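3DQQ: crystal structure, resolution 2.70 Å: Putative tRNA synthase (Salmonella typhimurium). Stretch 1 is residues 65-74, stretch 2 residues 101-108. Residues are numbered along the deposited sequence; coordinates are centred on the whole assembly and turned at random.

Stretch 1, residues 65-74: SLAALVWLKK
Stretch 2 101-108: DALMVALD

Two helical segments of one chain pack side by side and run in broadly the same direction, their axes crossing at -33° with a closest approach of 10.3 Å. Stretch 1 is helical throughout, from S65 to K74, with phi/psi near -62/-42 and i-to-i+4 bonds such as L69 N to S65 O (2.9 Å) and K73 N to L69 O (2.8 Å). In stretch 2 the helix, already under way at D101, runs through A106. The register is set by L66 and L103, whose CA atoms lie 6.9 Å apart, and 331 Å² is buried in total, mostly by aliphatic side chains.

D101 (chi1 m) is buried but does not reach stretch 1; both its carboxylate oxygens are hydrogen-bonded elsewhere in the structure. A102 points its CB toward stretch 1, where L66 CD2 lies 4.2 Å from A102 CB and 4.0 Å from A102 O; the small methyl lies against the leucine end. L103 (chi1 m, chi2 t) leaves its backbone sideways, but its end turns in: L103 CD2 is 4.1 Å from L69 CD2, 4.3 Å from L66 CD2 and 4.2 Å from S65 O, so one methyl sits over a full turn of the first helix. L66 (m, t) likewise starts sideways and brings its end closer, whereas the CA-to-CB bond of L69 (t, p) points toward stretch 2.

M104 (m, t, p) has its CA-to-CB bond pointing away and V105 (chi1 t) sideways; neither touches stretch 1. A106, with CB toward stretch 1, is the tightest apolar point: A106 CB lies 3.5 Å from L69 CD2 and 4.0 Å from L66 CD2. Its carbonyl accepts the one hydrogen bond between the stretches, K73 NZ to A106 O at 2.7 Å. K73 is well suited to this place: its CB points toward stretch 2, and a long chain (chi1 -89°, chi2 and chi3 t, chi4 137°) carries the ammonium to a carbonyl at the end of the second helix.

L107 is the first residue to leave helical phi/psi (-96/9), although its N still bonds L103 O at 2.9 Å, with a weak bond to M104 O at 3.2 Å. Its side chain (m, t) starts sideways and comes nearer at its end, placing L107 CG 4.1 Å from L69 CD2 and L107 CD2 3.9 Å from K73 CE, so the aliphatic part of the lysine also packs. D108 (phi/psi 41/53, chi1 t) bonds from N to V105 O at 3.1 Å, while its exposed carboxylate leads away from stretch 1.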

# COMPACT_ATOMS: atom_id res chain seq x y z
N SER A 65 2.01 -4.24 31.02
CA SER A 65 1.79 -5.66 31.26
C SER A 65 1.65 -6.02 32.75
O SER A 65 0.78 -6.80 33.15
CB SER A 65 2.90 -6.48 30.63
OG SER A 65 2.97 -6.23 29.24
N LEU A 66 2.52 -5.44 33.57
CA LEU A 66 2.42 -5.59 35.03
C LEU A 66 1.11 -5.02 35.58
O LEU A 66 0.52 -5.64 36.46
CB LEU A 66 3.63 -4.99 35.75
CG LEU A 66 4.95 -5.71 35.47
CD1 LEU A 66 6.11 -5.06 36.19
CD2 LEU A 66 4.92 -7.25 35.73
N ALA A 67 0.64 -3.89 35.06
CA ALA A 67 -0.65 -3.34 35.49
C ALA A 67 -1.75 -4.38 35.18
O ALA A 67 -2.60 -4.68 36.03
CB ALA A 67 -0.92 -2.04 34.82
N ALA A 68 -1.68 -4.97 33.99
CA ALA A 68 -2.65 -5.99 33.60
C ALA A 68 -2.58 -7.15 34.58
O ALA A 68 -3.61 -7.64 35.02
CB ALA A 68 -2.40 -6.48 32.19
N LEU A 69 -1.37 -7.56 34.94
CA LEU A 69 -1.18 -8.70 35.84
C LEU A 69 -1.71 -8.40 37.24
O LEU A 69 -2.33 -9.27 37.85
CB LEU A 69 0.28 -9.09 35.90
CG LEU A 69 0.61 -10.26 36.80
CD1 LEU A 69 0.02 -11.54 36.27
CD2 LEU A 69 2.14 -10.42 36.96
N VAL A 70 -1.52 -7.16 37.74
CA VAL A 70 -2.04 -6.79 39.05
C VAL A 70 -3.52 -6.94 39.05
O VAL A 70 -4.10 -7.44 39.99
CB VAL A 70 -1.68 -5.34 39.48
CG1 VAL A 70 -2.63 -4.87 40.67
CG2 VAL A 70 -0.20 -5.23 39.92
N TRP A 71 -4.16 -6.56 37.97
CA TRP A 71 -5.59 -6.74 37.91
C TRP A 71 -6.02 -8.21 37.86
O TRP A 71 -6.92 -8.61 38.57
CB TRP A 71 -6.14 -6.01 36.72
CG TRP A 71 -7.63 -6.03 36.62
CD1 TRP A 71 -8.48 -5.16 37.15
CD2 TRP A 71 -8.41 -6.99 35.91
NE1 TRP A 71 -9.78 -5.49 36.82
CE2 TRP A 71 -9.75 -6.63 36.07
CE3 TRP A 71 -8.11 -8.14 35.18
CZ2 TRP A 71 -10.78 -7.36 35.51
CZ3 TRP A 71 -9.14 -8.86 34.61
CH2 TRP A 71 -10.45 -8.47 34.78
N LEU A 72 -5.40 -9.00 37.00
CA LEU A 72 -5.74 -10.41 36.88
C LEU A 72 -5.56 -11.10 38.23
O LEU A 72 -6.38 -11.91 38.62
CB LEU A 72 -4.85 -11.09 35.85
CG LEU A 72 -5.12 -10.79 34.38
CD1 LEU A 72 -4.02 -11.41 33.47
CD2 LEU A 72 -6.52 -11.28 34.06
N LYS A 73 -4.48 -10.78 38.93
CA LYS A 73 -4.25 -11.40 40.24
C LYS A 73 -5.34 -11.00 41.23
O LYS A 73 -5.79 -11.78 42.01
CB LYS A 73 -2.91 -10.97 40.81
CG LYS A 73 -1.77 -11.85 40.43
CD LYS A 73 -0.46 -11.22 41.09
CE LYS A 73 0.75 -12.27 41.32
NZ LYS A 73 2.07 -11.66 40.93
N LYS A 74 -5.75 -9.76 41.19
CA LYS A 74 -6.86 -9.31 42.01
C LYS A 74 -8.15 -10.09 41.73
O LYS A 74 -8.91 -10.29 42.60
CB LYS A 74 -7.07 -7.84 41.73
CG LYS A 74 -8.01 -7.10 42.64
CD LYS A 74 -7.79 -5.55 42.49
CE LYS A 74 -6.28 -5.16 42.98
NZ LYS A 74 -5.53 -4.03 42.23
N ASP A 101 10.34 -11.75 31.12
CA ASP A 101 11.12 -11.73 32.34
C ASP A 101 10.43 -10.95 33.44
O ASP A 101 10.56 -11.29 34.64
CB ASP A 101 12.49 -11.13 32.11
CG ASP A 101 13.40 -11.98 31.20
OD1 ASP A 101 13.43 -13.24 31.32
OD2 ASP A 101 14.10 -11.35 30.36
N ALA A 102 9.68 -9.92 33.08
CA ALA A 102 9.05 -9.12 34.12
C ALA A 102 7.93 -9.95 34.74
O ALA A 102 7.80 -10.00 35.96
CB ALA A 102 8.54 -7.83 33.59
N LEU A 103 7.13 -10.62 33.91
CA LEU A 103 6.00 -11.40 34.42
C LEU A 103 6.55 -12.51 35.29
O LEU A 103 5.99 -12.80 36.35
CB LEU A 103 5.12 -11.97 33.27
CG LEU A 103 4.37 -10.98 32.32
CD1 LEU A 103 3.75 -11.68 31.07
CD2 LEU A 103 3.30 -10.21 33.05
N MET A 104 7.64 -13.13 34.88
CA MET A 104 8.20 -14.22 35.65
C MET A 104 8.57 -13.72 37.02
O MET A 104 8.28 -14.36 38.04
CB MET A 104 9.41 -14.85 34.94
CG MET A 104 9.10 -15.56 33.58
SD MET A 104 10.64 -16.16 32.78
CE MET A 104 10.90 -17.49 33.97
N VAL A 105 9.19 -12.56 37.09
CA VAL A 105 9.59 -12.04 38.39
C VAL A 105 8.35 -11.70 39.22
O VAL A 105 8.33 -12.02 40.37
CB VAL A 105 10.50 -10.79 38.29
CG1 VAL A 105 10.56 -10.07 39.65
CG2 VAL A 105 11.87 -11.16 37.79
N ALA A 106 7.34 -11.04 38.66
CA ALA A 106 6.11 -10.73 39.42
C ALA A 106 5.39 -11.99 39.88
O ALA A 106 4.75 -11.96 40.91
CB ALA A 106 5.19 -9.90 38.65
N LEU A 107 5.50 -13.11 39.16
CA LEU A 107 4.81 -14.34 39.54
C LEU A 107 5.72 -15.27 40.34
O LEU A 107 5.40 -16.43 40.63
CB LEU A 107 4.30 -15.03 38.29
CG LEU A 107 3.04 -14.41 37.66
CD1 LEU A 107 2.89 -14.94 36.24
CD2 LEU A 107 1.82 -14.71 38.45
N ASP A 108 6.87 -14.75 40.70
CA ASP A 108 7.92 -15.52 41.34
C ASP A 108 8.09 -16.92 40.72
O ASP A 108 8.05 -17.92 41.43
CB ASP A 108 7.64 -15.59 42.83
CG ASP A 108 8.85 -16.07 43.64
OD1 ASP A 108 9.95 -15.51 43.44
OD2 ASP A 108 8.72 -17.01 44.51